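Local coordinates for protein thiosulfate sulfurtransferase (Pseudomonas aeruginosa, PDB 1YT8) that probably transfers sulfur from thiosulfate to cyanide, as rhodanese-family sulfurtransferases do, and is built from four rhodanese-like repeats, at residues 35-41 / 108-114; 117-122 / 510-515. One frame throughout, in Å; residues are numbered along the deposited sequence.

Interaction 1: residues 35-41 / 108-114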
ATOM      1  N   PHE A  35     -13.648   3.834   4.065  1.00 13.31           N
ATOM      2  CA  PHE A  35     -13.359   3.158   2.797  1.00 13.05           C
ATOM      3  C   PHE A  35     -13.344   1.653   3.054  1.00 11.88           C
ATOM      4  O   PHE A  35     -13.945   0.876   2.319  1.00 12.86           O
ATOM      5  CB  PHE A  35     -11.979   3.592   2.277  1.00 13.07           C
ATOM      6  CG  PHE A  35     -11.393   2.675   1.228  1.00 14.40           C
ATOM      7  CD1 PHE A  35     -11.862   2.694  -0.083  1.00 16.10           C
ATOM      8  CD2 PHE A  35     -10.346   1.811   1.550  1.00 13.95           C
ATOM      9  CE1 PHE A  35     -11.291   1.868  -1.063  1.00 16.51           C
ATOM     10  CE2 PHE A  35      -9.771   0.985   0.583  1.00 16.66           C
ATOM     11  CZ  PHE A  35     -10.245   1.014  -0.727  1.00 16.40           C
ATOM     12  N   ALA A  36     -12.662   1.257   4.121  1.00 12.63           N
ATOM     13  CA  ALA A  36     -12.533  -0.148   4.480  1.00 12.16           C
ATOM     14  C   ALA A  36     -13.839  -0.856   4.843  1.00 13.03           C
ATOM     15  O   ALA A  36     -13.865  -2.080   4.949  1.00 11.20           O
ATOM     16  CB  ALA A  36     -11.531  -0.295   5.615  1.00 13.81           C
ATOM     17  N   GLN A  37     -14.922  -0.106   5.034  1.00 14.53           N
ATOM     18  CA  GLN A  37     -16.200  -0.733   5.369  1.00 15.19           C
ATOM     19  C   GLN A  37     -16.979  -1.161   4.129  1.00 14.62           C
ATOM     20  O   GLN A  37     -17.770  -2.104   4.185  1.00 15.22           O
ATOM     21  CB  GLN A  37     -17.062   0.210   6.219  1.00 16.95           C
ATOM     22  CG  GLN A  37     -16.336   0.753   7.441  1.00 18.31           C
ATOM     23  CD  GLN A  37     -15.606  -0.331   8.224  1.00 18.99           C
ATOM     24  OE1 GLN A  37     -14.455  -0.151   8.634  1.00 21.44           O
ATOM     25  NE2 GLN A  37     -16.274  -1.459   8.438  1.00 16.49           N
ATOM     26  N   ALA A  38     -16.751  -0.475   3.011  1.00 14.30           N
ATOM     27  CA  ALA A  38     -17.440  -0.798   1.765  1.00 15.56           C
ATOM     28  C   ALA A  38     -16.929   0.016   0.578  1.00 13.73           C
ATOM     29  O   ALA A  38     -16.898   1.247   0.621  1.00 14.29           O
ATOM     30  CB  ALA A  38     -18.944  -0.584   1.929  1.00 16.73           C
ATOM     31  N   HIS A  39     -16.539  -0.677  -0.485  1.00 14.20           N
ATOM     32  CA  HIS A  39     -16.048  -0.013  -1.685  1.00 13.71           C
ATOM     33  C   HIS A  39     -16.003  -0.973  -2.861  1.00 13.94           C
ATOM     34  O   HIS A  39     -15.927  -2.187  -2.678  1.00 12.01           O
ATOM     35  CB  HIS A  39     -14.651   0.575  -1.436  1.00 12.01           C
ATOM     36  CG  HIS A  39     -13.603  -0.448  -1.125  1.00 13.80           C
ATOM     37  ND1 HIS A  39     -12.995  -1.213  -2.098  1.00 16.22           N
ATOM     38  CD2 HIS A  39     -13.033  -0.815   0.049  1.00 14.10           C
ATOM     39  CE1 HIS A  39     -12.094  -2.002  -1.539  1.00 14.53           C
ATOM     40  NE2 HIS A  39     -12.098  -1.780  -0.238  1.00 16.84           N
ATOM     41  N   PRO A  40     -16.090  -0.440  -4.091  1.00 13.20           N
ATOM     42  CA  PRO A  40     -16.045  -1.296  -5.280  1.00 12.40           C
ATOM     43  C   PRO A  40     -14.690  -1.996  -5.339  1.00 11.79           C
ATOM     44  O   PRO A  40     -13.693  -1.471  -4.842  1.00 11.34           O
ATOM     45  CB  PRO A  40     -16.239  -0.304  -6.425  1.00 12.15           C
ATOM     46  CG  PRO A  40     -17.115   0.746  -5.804  1.00 13.78           C
ATOM     47  CD  PRO A  40     -16.463   0.938  -4.454  1.00 12.83           C
ATOM     48  N   LEU A  41     -14.657  -3.170  -5.954  1.00 11.63           N
ATOM     49  CA  LEU A  41     -13.428  -3.954  -6.059  1.00 12.53           C
ATOM     50  C   LEU A  41     -12.178  -3.193  -6.497  1.00 10.95           C
ATOM     51  O   LEU A  41     -11.121  -3.309  -5.868  1.00 11.07           O
ATOM     52  CB  LEU A  41     -13.652  -5.135  -7.006  1.00 12.27           C
ATOM     53  CG  LEU A  41     -12.464  -6.071  -7.240  1.00 11.17           C
ATOM     54  CD1 LEU A  41     -11.935  -6.581  -5.898  1.00 10.54           C
ATOM     55  CD2 LEU A  41     -12.914  -7.240  -8.116  1.00 12.25           C
ATOM     56  N   LEU A 108     -19.892  -4.909  -3.578  1.00 16.23           N
ATOM     57  CA  LEU A 108     -19.114  -4.088  -2.654  1.00 15.61           C
ATOM     58  C   LEU A 108     -18.237  -4.957  -1.760  1.00 15.33           C
ATOM     59  O   LEU A 108     -18.623  -6.063  -1.387  1.00 17.14           O
ATOM     60  CB  LEU A 108     -20.042  -3.211  -1.807  1.00 14.43           C
ATOM     61  CG  LEU A 108     -20.679  -2.050  -2.584  1.00 15.03           C
ATOM     62  CD1 LEU A 108     -21.644  -1.281  -1.685  1.00 17.10           C
ATOM     63  CD2 LEU A 108     -19.578  -1.124  -3.098  1.00 15.63           C
ATOM     64  N   PHE A 109     -17.061  -4.444  -1.415  1.00 13.90           N
ATOM     65  CA  PHE A 109     -16.106  -5.180  -0.594  1.00 14.03           C
ATOM     66  C   PHE A 109     -15.637  -4.377   0.608  1.00 11.57           C
ATOM     67  O   PHE A 109     -15.609  -3.148   0.571  1.00 15.72           O
ATOM     68  CB  PHE A 109     -14.870  -5.530  -1.429  1.00 14.58           C
ATOM     69  CG  PHE A 109     -15.145  -6.442  -2.592  1.00 12.92           C
ATOM     70  CD1 PHE A 109     -14.852  -7.798  -2.508  1.00 12.28           C
ATOM     71  CD2 PHE A 109     -15.663  -5.939  -3.782  1.00 13.25           C
ATOM     72  CE1 PHE A 109     -15.066  -8.647  -3.594  1.00 12.55           C
ATOM     73  CE2 PHE A 109     -15.885  -6.779  -4.879  1.00 15.13           C
ATOM     74  CZ  PHE A 109     -15.584  -8.137  -4.785  1.00 13.84           C
ATOM     75  N   ARG A 110     -15.263  -5.071   1.675  1.00 12.33           N
ATOM     76  CA  ARG A 110     -14.735  -4.378   2.842  1.00 14.17           C
ATOM     77  C   ARG A 110     -13.240  -4.667   2.882  1.00 13.98           C
ATOM     78  O   ARG A 110     -12.722  -5.396   2.027  1.00 11.48           O
ATOM     79  CB  ARG A 110     -15.402  -4.849   4.139  1.00 14.63           C
ATOM     80  CG  ARG A 110     -15.297  -6.333   4.402  1.00 18.06           C
ATOM     81  CD  ARG A 110     -15.662  -6.663   5.849  1.00 22.79           C
ATOM     82  NE  ARG A 110     -14.649  -6.183   6.787  1.00 25.17           N
ATOM     83  CZ  ARG A 110     -14.738  -5.058   7.491  1.00 28.18           C
ATOM     84  NH1 ARG A 110     -15.803  -4.272   7.380  1.00 28.44           N
ATOM     85  NH2 ARG A 110     -13.749  -4.713   8.307  1.00 29.17           N
ATOM     86  N   ASP A 111     -12.562  -4.087   3.870  1.00 13.63           N
ATOM     87  CA  ASP A 111     -11.120  -4.229   4.072  1.00 13.99           C
ATOM     88  C   ASP A 111     -10.309  -3.464   3.027  1.00 12.64           C
ATOM     89  O   ASP A 111     -10.857  -2.637   2.294  1.00 15.03           O
ATOM     90  CB  ASP A 111     -10.712  -5.710   4.086  1.00 13.12           C
ATOM     91  CG  ASP A 111      -9.595  -5.991   5.077  1.00 14.34           C
ATOM     92  OD1 ASP A 111      -8.418  -5.716   4.764  1.00 12.70           O
ATOM     93  OD2 ASP A 111      -9.898  -6.472   6.188  1.00 14.70           O
ATOM     94  N   VAL A 112      -9.004  -3.730   2.969  1.00 12.16           N
ATOM     95  CA  VAL A 112      -8.118  -3.046   2.024  1.00 12.99           C
ATOM     96  C   VAL A 112      -7.341  -4.016   1.126  1.00 11.02           C
ATOM     97  O   VAL A 112      -7.215  -5.198   1.449  1.00 15.08           O
ATOM     98  CB  VAL A 112      -7.104  -2.145   2.773  1.00 13.52           C
ATOM     99  CG1 VAL A 112      -7.842  -1.100   3.595  1.00 13.21           C
ATOM    100  CG2 VAL A 112      -6.213  -2.998   3.681  1.00 11.24           C
ATOM    101  N   ASN A 113      -6.827  -3.501   0.009  1.00 11.87           N
ATOM    102  CA  ASN A 113      -6.055  -4.286  -0.966  1.00 11.38           C
ATOM    103  C   ASN A 113      -6.844  -5.537  -1.360  1.00 10.99           C
ATOM    104  O   ASN A 113      -6.292  -6.637  -1.475  1.00 10.05           O
ATOM    105  CB  ASN A 113      -4.701  -4.690  -0.368  1.00 13.03           C
ATOM    106  CG  ASN A 113      -3.972  -3.519   0.283  1.00 12.14           C
ATOM    107  OD1 ASN A 113      -3.524  -3.622   1.425  1.00 12.01           O
ATOM    108  ND2 ASN A 113      -3.844  -2.407  -0.439  1.00  8.34           N
ATOM    109  N   VAL A 114      -8.138  -5.344  -1.595  1.00 11.05           N
ATOM    110  CA  VAL A 114      -9.038  -6.441  -1.929  1.00 11.73           C
ATOM    111  C   VAL A 114      -8.700  -7.224  -3.199  1.00 11.81           C
ATOM    112  O   VAL A 114      -8.744  -8.455  -3.192  1.00 12.04           O
ATOM    113  CB  VAL A 114     -10.496  -5.934  -1.973  1.00 10.99           C
ATOM    114  CG1 VAL A 114     -11.454  -7.088  -2.251  1.00 10.66           C
ATOM    115  CG2 VAL A 114     -10.839  -5.290  -0.630  1.00 10.76           C
TER
HETATM  116  O   HOH W   1     -18.383  -4.090   6.138  1.00 23.48           O
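In the first rhodanese-like repeat, the loop between helix 32-35 and strand 44-45 lies against the segment between helix 97-103 and helix 114-127, and the two run antiparallel through a single beta bridge. Backbone hydrogen bonds set the register. His39 N gives to Phe109 O and Phe109 N gives back to His39 O, both at 2.8 Å, which makes His39 and Phe109 a hydrogen-bonded pair. Next to it, Ala38 CA comes within 3.2 Å of Phe109 O in a CA-H...O contact. Asp111 N donates to Ala36 O, inside the type I turn Phe35-Ala38, at 2.6 Å.

Apolar contacts fill in around this frame. Leu41 CD1 sits over the face of the Phe109 ring, 4.1 Å from its centroid, in a CH-pi contact, and also meets Val114 CG1 at 3.7 Å. Leu108 CD2 packs on Pro40 CD at 4.0 Å, while Val112 CG1 reaches the edge of the Phe35 ring, 4.1 Å from CE2. Helices 501-512 and 514-521 cover this region: Val114 touches Trp510, and Phe109 touches Leu514.

At the more exposed margin a water bridges the segments, donating to Gln37 O and accepting from Arg110 NH1, each at 2.9 Å. The CA-to-CB bond of Asp111 points away from the 35-41 loop; OD1 accepts from Val112 N at 2.7 Å and has a salt bridge to Lys117, and OD2 is hydrogen-bonded to Tyr490.

Both ring nitrogens of His39 are used as donors. ND1 bonds Pro40 O of its own loop at 2.8 Å, and NE2 crosses to Asp111 O at 2.9 Å.

Interaction 2: residues 117-122 / 510-515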
ATOM      1  N   LYS A 117      -5.884  -9.583  -2.310  1.00 11.92           N
ATOM      2  CA  LYS A 117      -6.275 -10.641  -1.386  1.00 11.73           C
ATOM      3  C   LYS A 117      -7.266 -11.624  -1.997  1.00 11.26           C
ATOM      4  O   LYS A 117      -7.185 -12.830  -1.751  1.00 10.26           O
ATOM      5  CB  LYS A 117      -6.852 -10.030  -0.110  1.00 13.28           C
ATOM      6  CG  LYS A 117      -5.872  -9.121   0.607  1.00 12.63           C
ATOM      7  CD  LYS A 117      -6.508  -8.458   1.812  1.00 11.46           C
ATOM      8  CE  LYS A 117      -5.498  -7.593   2.545  1.00 11.03           C
ATOM      9  NZ  LYS A 117      -6.132  -6.905   3.708  1.00 13.69           N
ATOM     10  N   ALA A 118      -8.203 -11.107  -2.784  1.00 12.21           N
ATOM     11  CA  ALA A 118      -9.188 -11.957  -3.439  1.00 10.84           C
ATOM     12  C   ALA A 118      -8.452 -12.842  -4.438  1.00 11.38           C
ATOM     13  O   ALA A 118      -8.775 -14.023  -4.603  1.00 11.11           O
ATOM     14  CB  ALA A 118     -10.227 -11.101  -4.149  1.00 10.41           C
ATOM     15  N   PHE A 119      -7.454 -12.270  -5.109  1.00 12.83           N
ATOM     16  CA  PHE A 119      -6.670 -13.040  -6.070  1.00 11.98           C
ATOM     17  C   PHE A 119      -5.949 -14.180  -5.353  1.00 11.91           C
ATOM     18  O   PHE A 119      -5.855 -15.290  -5.873  1.00 11.43           O
ATOM     19  CB  PHE A 119      -5.630 -12.163  -6.773  1.00 12.83           C
ATOM     20  CG  PHE A 119      -4.706 -12.944  -7.674  1.00 14.31           C
ATOM     21  CD1 PHE A 119      -5.180 -13.512  -8.854  1.00 13.26           C
ATOM     22  CD2 PHE A 119      -3.378 -13.154  -7.317  1.00 12.56           C
ATOM     23  CE1 PHE A 119      -4.344 -14.284  -9.670  1.00 14.44           C
ATOM     24  CE2 PHE A 119      -2.533 -13.924  -8.123  1.00 14.57           C
ATOM     25  CZ  PHE A 119      -3.022 -14.491  -9.306  1.00 14.63           C
ATOM     26  N   GLY A 120      -5.438 -13.900  -4.157  1.00 11.97           N
ATOM     27  CA  GLY A 120      -4.742 -14.927  -3.401  1.00 13.03           C
ATOM     28  C   GLY A 120      -5.633 -16.128  -3.135  1.00 13.67           C
ATOM     29  O   GLY A 120      -5.198 -17.281  -3.236  1.00 10.70           O
ATOM     30  N   GLU A 121      -6.889 -15.861  -2.799  1.00 12.94           N
ATOM     31  CA  GLU A 121      -7.831 -16.934  -2.529  1.00 12.44           C
ATOM     32  C   GLU A 121      -8.123 -17.710  -3.811  1.00 13.19           C
ATOM     33  O   GLU A 121      -8.318 -18.925  -3.769  1.00 12.48           O
ATOM     34  CB  GLU A 121      -9.131 -16.372  -1.942  1.00 14.01           C
ATOM     35  CG  GLU A 121      -8.979 -15.743  -0.550  1.00 13.86           C
ATOM     36  CD  GLU A 121      -8.363 -16.689   0.474  1.00 16.27           C
ATOM     37  OE1 GLU A 121      -8.702 -17.895   0.458  1.00 16.95           O
ATOM     38  OE2 GLU A 121      -7.551 -16.225   1.306  1.00 16.41           O
ATOM     39  N   LEU A 122      -8.152 -17.005  -4.941  1.00 10.54           N
ATOM     40  CA  LEU A 122      -8.402 -17.638  -6.239  1.00 12.29           C
ATOM     41  C   LEU A 122      -7.274 -18.611  -6.579  1.00 11.65           C
ATOM     42  O   LEU A 122      -7.518 -19.694  -7.125  1.00 15.46           O
ATOM     43  CB  LEU A 122      -8.515 -16.580  -7.340  1.00 12.83           C
ATOM     44  CG  LEU A 122      -8.858 -17.091  -8.746  1.00 14.19           C
ATOM     45  CD1 LEU A 122     -10.253 -17.725  -8.733  1.00 15.92           C
ATOM     46  CD2 LEU A 122      -8.820 -15.937  -9.736  1.00 14.79           C
ATOM     47  N   TRP A 510     -13.864 -13.532   6.317  1.00 16.04           N
ATOM     48  CA  TRP A 510     -14.062 -12.603   5.216  1.00 16.37           C
ATOM     49  C   TRP A 510     -13.313 -13.098   3.976  1.00 15.20           C
ATOM     50  O   TRP A 510     -13.869 -13.122   2.877  1.00 17.45           O
ATOM     51  CB  TRP A 510     -13.575 -11.201   5.602  1.00 15.58           C
ATOM     52  CG  TRP A 510     -13.446 -10.275   4.431  1.00 15.95           C
ATOM     53  CD1 TRP A 510     -14.459  -9.729   3.694  1.00 13.88           C
ATOM     54  CD2 TRP A 510     -12.225  -9.829   3.830  1.00 15.87           C
ATOM     55  NE1 TRP A 510     -13.944  -8.971   2.669  1.00 15.30           N
ATOM     56  CE2 TRP A 510     -12.574  -9.016   2.730  1.00 14.43           C
ATOM     57  CE3 TRP A 510     -10.869 -10.040   4.117  1.00 14.73           C
ATOM     58  CZ2 TRP A 510     -11.615  -8.414   1.909  1.00 13.86           C
ATOM     59  CZ3 TRP A 510      -9.913  -9.441   3.300  1.00 16.11           C
ATOM     60  CH2 TRP A 510     -10.293  -8.635   2.209  1.00 15.52           C
ATOM     61  N   GLU A 511     -12.059 -13.505   4.145  1.00 13.89           N
ATOM     62  CA  GLU A 511     -11.286 -13.990   3.006  1.00 15.87           C
ATOM     63  C   GLU A 511     -11.902 -15.258   2.417  1.00 15.33           C
ATOM     64  O   GLU A 511     -11.837 -15.483   1.208  1.00 17.02           O
ATOM     65  CB  GLU A 511      -9.821 -14.226   3.406  1.00 16.08           C
ATOM     66  CG  GLU A 511      -9.104 -12.936   3.815  1.00 17.22           C
ATOM     67  CD  GLU A 511      -7.602 -13.095   3.995  1.00 20.73           C
ATOM     68  OE1 GLU A 511      -7.170 -14.047   4.678  1.00 21.85           O
ATOM     69  OE2 GLU A 511      -6.850 -12.250   3.466  1.00 21.42           O
ATOM     70  N   PHE A 512     -12.524 -16.066   3.271  1.00 14.88           N
ATOM     71  CA  PHE A 512     -13.171 -17.308   2.844  1.00 17.16           C
ATOM     72  C   PHE A 512     -14.286 -17.052   1.825  1.00 16.74           C
ATOM     73  O   PHE A 512     -14.625 -17.929   1.027  1.00 16.41           O
ATOM     74  CB  PHE A 512     -13.760 -18.028   4.061  1.00 22.92           C
ATOM     75  CG  PHE A 512     -14.373 -19.374   3.747  1.00 26.65           C
ATOM     76  CD1 PHE A 512     -13.569 -20.495   3.557  1.00 29.19           C
ATOM     77  CD2 PHE A 512     -15.756 -19.517   3.643  1.00 29.44           C
ATOM     78  CE1 PHE A 512     -14.134 -21.745   3.269  1.00 31.21           C
ATOM     79  CE2 PHE A 512     -16.332 -20.760   3.355  1.00 30.11           C
ATOM     80  CZ  PHE A 512     -15.517 -21.875   3.168  1.00 30.50           C
ATOM     81  N   GLY A 513     -14.860 -15.853   1.852  1.00 15.39           N
ATOM     82  CA  GLY A 513     -15.938 -15.550   0.926  1.00 14.55           C
ATOM     83  C   GLY A 513     -15.568 -14.712  -0.286  1.00 14.59           C
ATOM     84  O   GLY A 513     -16.441 -14.368  -1.086  1.00 14.12           O
ATOM     85  N   LEU A 514     -14.286 -14.399  -0.446  1.00 11.95           N
ATOM     86  CA  LEU A 514     -13.839 -13.564  -1.562  1.00 12.35           C
ATOM     87  C   LEU A 514     -14.000 -14.124  -2.972  1.00 12.64           C
ATOM     88  O   LEU A 514     -14.381 -13.395  -3.882  1.00 13.52           O
ATOM     89  CB  LEU A 514     -12.382 -13.142  -1.355  1.00 12.08           C
ATOM     90  CG  LEU A 514     -12.169 -12.076  -0.280  1.00 13.30           C
ATOM     91  CD1 LEU A 514     -10.686 -11.805  -0.124  1.00 11.95           C
ATOM     92  CD2 LEU A 514     -12.912 -10.803  -0.669  1.00 14.27           C
ATOM     93  N   VAL A 515     -13.702 -15.402  -3.172  1.00 12.02           N
ATOM     94  CA  VAL A 515     -13.839 -15.972  -4.506  1.00 13.62           C
ATOM     95  C   VAL A 515     -15.285 -15.882  -4.984  1.00 14.47           C
ATOM     96  O   VAL A 515     -15.548 -15.586  -6.154  1.00 15.86           O
ATOM     97  CB  VAL A 515     -13.343 -17.427  -4.540  1.00 13.65           C
ATOM     98  CG1 VAL A 515     -13.702 -18.081  -5.871  1.00 13.59           C
ATOM     99  CG2 VAL A 515     -11.833 -17.439  -4.348  1.00 15.41           C
TER
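Lys117 brings CD of its extended chain against the edge of the Trp510 indole, 3.8 Å from Trp510 CH2. Its NZ goes on to Tyr507 and Asp111. The next residue, Ala118, packs on Leu514: the two CB atoms are 4.1 Å apart, and Leu514 CD1 lies 3.6 Å from Ala118 CA. This is helix-on-helix packing, in which helix 114-127, between the sheets of the first and second rhodanese-like repeats, meets the C-terminal helices 501-512 and 514-521 around the junction of the two. One turn on from Lys117, Glu121 CB has Val515 CG2 3.8 Å away, beside the backbone of Leu122. Two acids also come together here, Glu121 OE2 standing 4.0 Å from Glu511 OE1. Glu121 OE2 has a salt bridge to Arg196, which helps line the sulfite pocket, and the Glu511 side chain lies about 5 Å from that sulfite ion.

From the N terminus, interaction 1 comes first: 108-114 returns to 35-41 after most of the first rhodanese-like repeat, closing a loop of 66 residues. The chain then runs straight into helix 114-127, where interaction 2 opens; it closes only at 510-515, after the other three repeats. The two are therefore in series, neither nested nor crossed. Interactions 1 and 2 nevertheless touch in space, the centre of one about 12 Å from the centre of the other. Asp111 OD1 and Lys117 NZ form a 2.8 Å salt bridge between them, and Trp510 CH2 packs 3.5 Å from Asp111 CB. Together they tie the 35-41 loop, the segment between helices 97-103 and 114-127, and helix 114-127 itself to the C-terminal helices.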